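Local coordinates for surface layer protein (Geobacillus stearothermophilus, PDB 4UJ7), which probably self-assembles into the crystalline surface layer that coats the bacterial cell, the piece here being domains 5 and 6, both Ig-like, at residues Y43-S55 with S64-T76. Sequence-based numbering, arbitrary orientation. Where two conformers were deposited one is given.
Sequences YGNKFTGNVNVTS and SVSNSGIGQSEYT
The hydroxyl of Y75 reaches across to the O of G49, its OH donating at 2.7 Å, and is itself held from within its own segment by the backbone N of Q72, from which it accepts. Tyrosine suits the place because its long ring carries a polar group out to the chain of 43-55 while keeping an apolar face. The G49 oxygen lies at the ring edge, in its plane, and in the modelled conformer of V51 CG2 sits over one face, 4.0 Å from the centroid, in a CH-pi contact. In that conformer chi1 of -63° places CG2 of V51 between its own backbone N and carbonyl carbon, toward the ring and CG2 of V65. A phenylalanine in place of Y75 would probably leave the G49 oxygen and the Q72 N-H without this shared partner. Around this point the backbones bond directly: G49 N donates to Q72 O, and V51 N reaches G69 O at 2.8 Å. Glycine suits position 69: phi is positive, and on this backbone a CB would clash with V51 O. N50 turns its amide oxygen to the turn, and the N-H of G71 meets OD1 nearly end-on at 3.1 Å. Farther along, CG2 of V53 packs on CG1 of V65 at 3.8 Å, an apolar contact between valines of strands 52-55 and 61-65. These strands are edges of different sheets, so the contact joins the two sheets along one edge of the beta sandwich, with the neighbouring loops packed beside it, in keeping with the Ig-like fold of BIG2 domains.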
ATOM      1  N   TYR A  43     -21.779 -12.632  -4.113  1.00 29.43           N
ATOM      2  CA  TYR A  43     -21.155 -13.937  -3.887  1.00 30.28           C
ATOM      3  C   TYR A  43     -19.732 -13.822  -3.329  1.00 29.50           C
ATOM      4  O   TYR A  43     -19.047 -14.828  -3.118  1.00 29.49           O
ATOM      5  CB  TYR A  43     -21.178 -14.757  -5.182  1.00 31.57           C
ATOM      6  CG  TYR A  43     -22.560 -14.870  -5.787  1.00 33.12           C
ATOM      7  CD1 TYR A  43     -23.529 -15.696  -5.210  1.00 34.82           C
ATOM      8  CD2 TYR A  43     -22.910 -14.139  -6.917  1.00 34.03           C
ATOM      9  CE1 TYR A  43     -24.801 -15.790  -5.746  1.00 34.93           C
ATOM     10  CE2 TYR A  43     -24.181 -14.228  -7.465  1.00 35.15           C
ATOM     11  CZ  TYR A  43     -25.121 -15.058  -6.874  1.00 36.67           C
ATOM     12  OH  TYR A  43     -26.386 -15.149  -7.406  1.00 39.52           O
ATOM     13  N   GLY A  44     -19.280 -12.591  -3.105  1.00 27.10           N
ATOM     14  CA  GLY A  44     -17.968 -12.356  -2.529  1.00 25.26           C
ATOM     15  C   GLY A  44     -16.836 -12.299  -3.539  1.00 23.89           C
ATOM     16  O   GLY A  44     -15.669 -12.207  -3.163  1.00 25.28           O
ATOM     17  N   ASN A  45     -17.177 -12.347  -4.823  1.00 23.16           N
ATOM     18  CA  ASN A  45     -16.174 -12.271  -5.886  1.00 22.62           C
ATOM     19  C   ASN A  45     -15.931 -10.832  -6.342  1.00 20.61           C
ATOM     20  O   ASN A  45     -16.791  -9.971  -6.159  1.00 19.79           O
ATOM     21  CB  ASN A  45     -16.594 -13.141  -7.065  1.00 24.39           C
ATOM     22  CG  ASN A  45     -16.622 -14.621  -6.705  1.00 27.72           C
ATOM     23  OD1 ASN A  45     -15.753 -15.107  -5.980  1.00 29.22           O
ATOM     24  ND2 ASN A  45     -17.620 -15.334  -7.203  1.00 28.60           N
ATOM     25  N   LYS A  46     -14.761 -10.581  -6.926  0.50 19.94           N
ATOM     26  CA  LYS A  46     -14.419  -9.232  -7.385  0.50 19.58           C
ATOM     27  C   LYS A  46     -15.415  -8.747  -8.433  0.50 19.08           C
ATOM     28  O   LYS A  46     -15.892  -9.517  -9.270  0.50 19.84           O
ATOM     29  CB  LYS A  46     -12.976  -9.159  -7.889  0.50 20.24           C
ATOM     30  CG  LYS A  46     -11.950  -9.401  -6.787  0.50 21.42           C
ATOM     31  CD  LYS A  46     -10.625  -8.725  -7.080  0.50 21.96           C
ATOM     32  CE  LYS A  46      -9.471  -9.444  -6.401  0.50 22.10           C
ATOM     33  NZ  LYS A  46      -9.008 -10.604  -7.209  0.50 23.14           N
ATOM     34  N   PHE A  47     -15.739  -7.462  -8.355  1.00 17.76           N
ATOM     35  CA  PHE A  47     -16.697  -6.836  -9.260  1.00 17.29           C
ATOM     36  C   PHE A  47     -16.057  -5.559  -9.797  1.00 16.23           C
ATOM     37  O   PHE A  47     -15.596  -4.735  -9.015  1.00 16.72           O
ATOM     38  CB  PHE A  47     -17.979  -6.518  -8.476  1.00 17.97           C
ATOM     39  CG  PHE A  47     -19.072  -5.899  -9.299  1.00 19.55           C
ATOM     40  CD1 PHE A  47     -19.972  -6.708  -9.998  1.00 19.88           C
ATOM     41  CD2 PHE A  47     -19.218  -4.515  -9.361  1.00 20.28           C
ATOM     42  CE1 PHE A  47     -20.990  -6.143 -10.758  1.00 21.84           C
ATOM     43  CE2 PHE A  47     -20.240  -3.945 -10.120  1.00 21.62           C
ATOM     44  CZ  PHE A  47     -21.119  -4.765 -10.811  1.00 21.47           C
ATOM     45  N   THR A  48     -16.054  -5.378 -11.120  1.00 16.59           N
ATOM     46  CA  THR A  48     -15.503  -4.164 -11.728  1.00 16.69           C
ATOM     47  C   THR A  48     -16.525  -3.037 -11.685  1.00 16.19           C
ATOM     48  O   THR A  48     -17.676  -3.201 -12.117  1.00 17.49           O
ATOM     49  CB  THR A  48     -15.104  -4.418 -13.192  1.00 17.38           C
ATOM     50  OG1 THR A  48     -14.086  -5.423 -13.217  1.00 18.62           O
ATOM     51  CG2 THR A  48     -14.592  -3.140 -13.863  1.00 17.65           C
ATOM     52  N   GLY A  49     -16.113  -1.902 -11.125  1.00 14.48           N
ATOM     53  CA  GLY A  49     -16.984  -0.734 -11.074  1.00 14.28           C
ATOM     54  C   GLY A  49     -16.154   0.491 -10.749  1.00 14.47           C
ATOM     55  O   GLY A  49     -14.996   0.362 -10.355  1.00 15.04           O
ATOM     56  N   ASN A  50     -16.744   1.670 -10.925  1.00 13.83           N
ATOM     57  CA  ASN A  50     -16.030   2.927 -10.677  1.00 13.97           C
ATOM     58  C   ASN A  50     -16.341   3.449  -9.296  1.00 13.66           C
ATOM     59  O   ASN A  50     -17.395   3.100  -8.723  1.00 14.76           O
ATOM     60  CB  ASN A  50     -16.403   3.966 -11.735  1.00 13.93           C
ATOM     61  CG  ASN A  50     -16.310   3.406 -13.144  1.00 13.70           C
ATOM     62  OD1 ASN A  50     -15.344   2.713 -13.488  1.00 15.35           O
ATOM     63  ND2 ASN A  50     -17.335   3.657 -13.951  1.00 14.43           N
ATOM     64  N   VAL A  51     -15.438   4.268  -8.745  1.00 12.90           N
ATOM     65  CA  VAL A  51     -15.606   4.801  -7.389  0.50 13.08           C
ATOM     66  C   VAL A  51     -15.303   6.292  -7.288  1.00 13.21           C
ATOM     67  O   VAL A  51     -14.409   6.823  -7.974  1.00 13.23           O
ATOM     68  CB  VAL A  51     -14.750   4.060  -6.316  0.50 13.02           C
ATOM     69  CG1 VAL A  51     -15.156   2.598  -6.188  0.50 12.59           C
ATOM     70  CG2 VAL A  51     -13.255   4.193  -6.583  0.50 13.09           C
ATOM     71  N   ASN A  52     -16.060   6.964  -6.425  1.00 13.35           N
ATOM     72  CA  ASN A  52     -15.765   8.311  -5.972  1.00 14.77           C
ATOM     73  C   ASN A  52     -15.298   8.301  -4.551  1.00 15.48           C
ATOM     74  O   ASN A  52     -15.791   7.519  -3.727  1.00 16.51           O
ATOM     75  CB  ASN A  52     -17.012   9.169  -6.033  1.00 16.40           C
ATOM     76  CG  ASN A  52     -17.318   9.582  -7.415  1.00 16.99           C
ATOM     77  OD1 ASN A  52     -16.647  10.494  -7.967  1.00 18.76           O
ATOM     78  ND2 ASN A  52     -18.286   8.907  -8.023  1.00 18.70           N
ATOM     79  N   VAL A  53     -14.332   9.152  -4.256  1.00 15.08           N
ATOM     80  CA  VAL A  53     -13.846   9.368  -2.900  1.00 15.94           C
ATOM     81  C   VAL A  53     -13.911  10.855  -2.602  1.00 16.13           C
ATOM     82  O   VAL A  53     -13.466  11.691  -3.412  1.00 17.51           O
ATOM     83  CB  VAL A  53     -12.405   8.825  -2.641  1.00 17.04           C
ATOM     84  CG1 VAL A  53     -12.387   7.310  -2.789  1.00 19.01           C
ATOM     85  CG2 VAL A  53     -11.370   9.507  -3.546  1.00 16.95           C
ATOM     86  N   THR A  54     -14.478  11.169  -1.447  1.00 16.93           N
ATOM     87  CA  THR A  54     -14.638  12.550  -1.005  0.50 17.32           C
ATOM     88  C   THR A  54     -14.370  12.658   0.485  1.00 17.99           C
ATOM     89  O   THR A  54     -14.777  11.796   1.275  1.00 19.09           O
ATOM     90  CB  THR A  54     -16.063  13.097  -1.261  0.50 17.95           C
ATOM     91  OG1 THR A  54     -17.035  12.234  -0.660  0.50 18.21           O
ATOM     92  CG2 THR A  54     -16.350  13.253  -2.747  0.50 18.40           C
ATOM     93  N   SER A  55     -13.667  13.716   0.861  1.00 17.55           N
ATOM     94  CA  SER A  55     -13.468  14.058   2.260  1.00 19.02           C
ATOM     95  C   SER A  55     -14.577  15.008   2.649  1.00 21.34           C
ATOM     96  O   SER A  55     -14.888  15.950   1.914  1.00 21.73           O
ATOM     97  CB  SER A  55     -12.133  14.749   2.470  1.00 17.82           C
ATOM     98  OG  SER A  55     -12.070  15.256   3.787  1.00 17.22           O
ATOM     99  N   SER A  64      -7.519  11.075  -2.484  1.00 14.55           N
ATOM    100  CA  SER A  64      -7.475  10.742  -3.893  1.00 14.02           C
ATOM    101  C   SER A  64      -7.530   9.230  -4.044  1.00 13.55           C
ATOM    102  O   SER A  64      -7.399   8.500  -3.057  1.00 13.45           O
ATOM    103  CB  SER A  64      -6.208  11.302  -4.539  1.00 13.93           C
ATOM    104  OG  SER A  64      -5.054  10.730  -3.942  1.00 16.02           O
ATOM    105  N   VAL A  65      -7.777   8.763  -5.259  1.00 13.05           N
ATOM    106  CA  VAL A  65      -7.917   7.328  -5.518  1.00 13.57           C
ATOM    107  C   VAL A  65      -7.155   6.924  -6.768  1.00 13.21           C
ATOM    108  O   VAL A  65      -7.124   7.656  -7.778  1.00 13.91           O
ATOM    109  CB  VAL A  65      -9.414   6.900  -5.572  1.00 13.15           C
ATOM    110  CG1 VAL A  65     -10.199   7.645  -6.651  1.00 13.42           C
ATOM    111  CG2 VAL A  65      -9.564   5.395  -5.758  1.00 13.93           C
ATOM    112  N   SER A  66      -6.550   5.736  -6.721  1.00 13.15           N
ATOM    113  CA  SER A  66      -5.741   5.260  -7.852  1.00 12.41           C
ATOM    114  C   SER A  66      -6.558   5.018  -9.123  1.00 12.76           C
ATOM    115  O   SER A  66      -7.789   4.793  -9.067  1.00 12.44           O
ATOM    116  CB  SER A  66      -4.951   3.997  -7.435  1.00 12.30           C
ATOM    117  OG  SER A  66      -5.816   2.877  -7.226  1.00 12.42           O
ATOM    118  N   ASN A  67      -5.869   5.067 -10.266  1.00 12.89           N
ATOM    119  CA  ASN A  67      -6.491   4.934 -11.587  1.00 12.35           C
ATOM    120  C   ASN A  67      -7.677   5.869 -11.784  1.00 12.26           C
ATOM    121  O   ASN A  67      -8.615   5.563 -12.514  1.00 12.33           O
ATOM    122  CB  ASN A  67      -6.849   3.479 -11.965  1.00 12.43           C
ATOM    123  CG  ASN A  67      -6.781   3.253 -13.473  1.00 12.71           C
ATOM    124  OD1 ASN A  67      -5.710   3.460 -14.062  1.00 13.87           O
ATOM    125  ND2 ASN A  67      -7.902   2.853 -14.116  1.00 12.46           N
ATOM    126  N   SER A  68      -7.644   6.998 -11.082  1.00 12.51           N
ATOM    127  CA  SER A  68      -8.780   7.942 -11.075  1.00 12.69           C
ATOM    128  C   SER A  68     -10.120   7.250 -10.855  1.00 12.36           C
ATOM    129  O   SER A  68     -11.159   7.672 -11.369  1.00 12.51           O
ATOM    130  CB  SER A  68      -8.785   8.769 -12.355  1.00 14.22           C
ATOM    131  OG  SER A  68      -7.563   9.497 -12.400  1.00 17.19           O
ATOM    132  N   GLY A  69     -10.099   6.172 -10.080  1.00 11.77           N
ATOM    133  CA  GLY A  69     -11.339   5.487  -9.673  1.00 11.75           C
ATOM    134  C   GLY A  69     -12.133   4.787 -10.769  1.00 12.50           C
ATOM    135  O   GLY A  69     -13.338   4.565 -10.612  1.00 12.97           O
ATOM    136  N   ILE A  70     -11.492   4.442 -11.890  1.00 12.75           N
ATOM    137  CA  ILE A  70     -12.208   3.778 -12.992  1.00 13.04           C
ATOM    138  C   ILE A  70     -11.623   2.431 -13.372  1.00 13.10           C
ATOM    139  O   ILE A  70     -10.427   2.162 -13.167  1.00 13.22           O
ATOM    140  CB  ILE A  70     -12.353   4.675 -14.249  1.00 13.43           C
ATOM    141  CG1 ILE A  70     -10.974   4.961 -14.883  1.00 13.49           C
ATOM    142  CG2 ILE A  70     -13.107   5.964 -13.896  1.00 14.13           C
ATOM    143  CD1 ILE A  70     -11.055   5.763 -16.180  1.00 15.34           C
ATOM    144  N   GLY A  71     -12.508   1.576 -13.876  1.00 13.88           N
ATOM    145  CA  GLY A  71     -12.139   0.380 -14.638  1.00 14.40           C
ATOM    146  C   GLY A  71     -11.580  -0.818 -13.905  1.00 14.62           C
ATOM    147  O   GLY A  71     -11.143  -1.775 -14.551  1.00 16.08           O
ATOM    148  N   GLN A  72     -11.621  -0.794 -12.575  1.00 14.04           N
ATOM    149  CA  GLN A  72     -11.000  -1.845 -11.774  1.00 14.52           C
ATOM    150  C   GLN A  72     -11.949  -2.404 -10.734  1.00 14.84           C
ATOM    151  O   GLN A  72     -13.028  -1.851 -10.531  1.00 15.33           O
ATOM    152  CB  GLN A  72      -9.728  -1.302 -11.110  1.00 15.01           C
ATOM    153  CG  GLN A  72      -8.728  -0.798 -12.153  1.00 16.21           C
ATOM    154  CD  GLN A  72      -7.444  -0.195 -11.623  1.00 17.23           C
ATOM    155  OE1 GLN A  72      -6.547   0.124 -12.414  1.00 18.34           O
ATOM    156  NE2 GLN A  72      -7.338  -0.004 -10.321  1.00 17.35           N
ATOM    157  N   SER A  73     -11.547  -3.493 -10.089  1.00 15.57           N
ATOM    158  CA  SER A  73     -12.256  -3.988  -8.917  1.00 16.27           C
ATOM    159  C   SER A  73     -11.505  -3.675  -7.627  1.00 17.09           C
ATOM    160  O   SER A  73     -12.062  -3.842  -6.549  1.00 19.51           O
ATOM    161  CB  SER A  73     -12.530  -5.500  -9.027  1.00 17.27           C
ATOM    162  OG  SER A  73     -11.319  -6.223  -9.226  1.00 19.09           O
ATOM    163  N   GLU A  74     -10.250  -3.232  -7.732  1.00 16.34           N
ATOM    164  CA  GLU A  74      -9.395  -2.891  -6.586  1.00 17.29           C
ATOM    165  C   GLU A  74      -8.788  -1.505  -6.813  1.00 15.47           C
ATOM    166  O   GLU A  74      -8.318  -1.208  -7.922  1.00 15.91           O
ATOM    167  CB  GLU A  74      -8.234  -3.889  -6.485  1.00 20.89           C
ATOM    168  CG  GLU A  74      -8.629  -5.300  -6.051  1.00 26.97           C
ATOM    169  CD  GLU A  74      -7.541  -6.341  -6.272  1.00 30.63           C
ATOM    170  OE1 GLU A  74      -7.122  -6.556  -7.436  1.00 34.75           O
ATOM    171  OE2 GLU A  74      -7.126  -6.974  -5.279  1.00 35.95           O
ATOM    172  N   TYR A  75      -8.782  -0.685  -5.757  1.00 13.50           N
ATOM    173  CA  TYR A  75      -8.198   0.661  -5.797  1.00 12.85           C
ATOM    174  C   TYR A  75      -7.452   0.962  -4.509  1.00 12.55           C
ATOM    175  O   TYR A  75      -7.786   0.437  -3.429  1.00 13.43           O
ATOM    176  CB  TYR A  75      -9.297   1.718  -5.922  1.00 12.51           C
ATOM    177  CG  TYR A  75     -10.131   1.603  -7.175  1.00 12.17           C
ATOM    178  CD1 TYR A  75      -9.708   2.178  -8.382  1.00 12.70           C
ATOM    179  CD2 TYR A  75     -11.373   0.928  -7.151  1.00 12.24           C
ATOM    180  CE1 TYR A  75     -10.474   2.056  -9.536  1.00 12.58           C
ATOM    181  CE2 TYR A  75     -12.139   0.794  -8.312  1.00 12.64           C
ATOM    182  CZ  TYR A  75     -11.695   1.386  -9.491  1.00 12.73           C
ATOM    183  OH  TYR A  75     -12.452   1.268 -10.621  1.00 12.91           O
ATOM    184  N   THR A  76      -6.457   1.838  -4.602  1.00 11.81           N
ATOM    185  CA  THR A  76      -5.785   2.382  -3.438  1.00 11.92           C
ATOM    186  C   THR A  76      -6.255   3.799  -3.182  1.00 11.74           C
ATOM    187  O   THR A  76      -6.251   4.624  -4.112  1.00 12.64           O
ATOM    188  CB  THR A  76      -4.263   2.361  -3.621  1.00 12.62           C
ATOM    189  OG1 THR A  76      -3.840   0.996  -3.673  1.00 14.28           O
ATOM    190  CG2 THR A  76      -3.573   3.033  -2.448  1.00 13.21           C
TER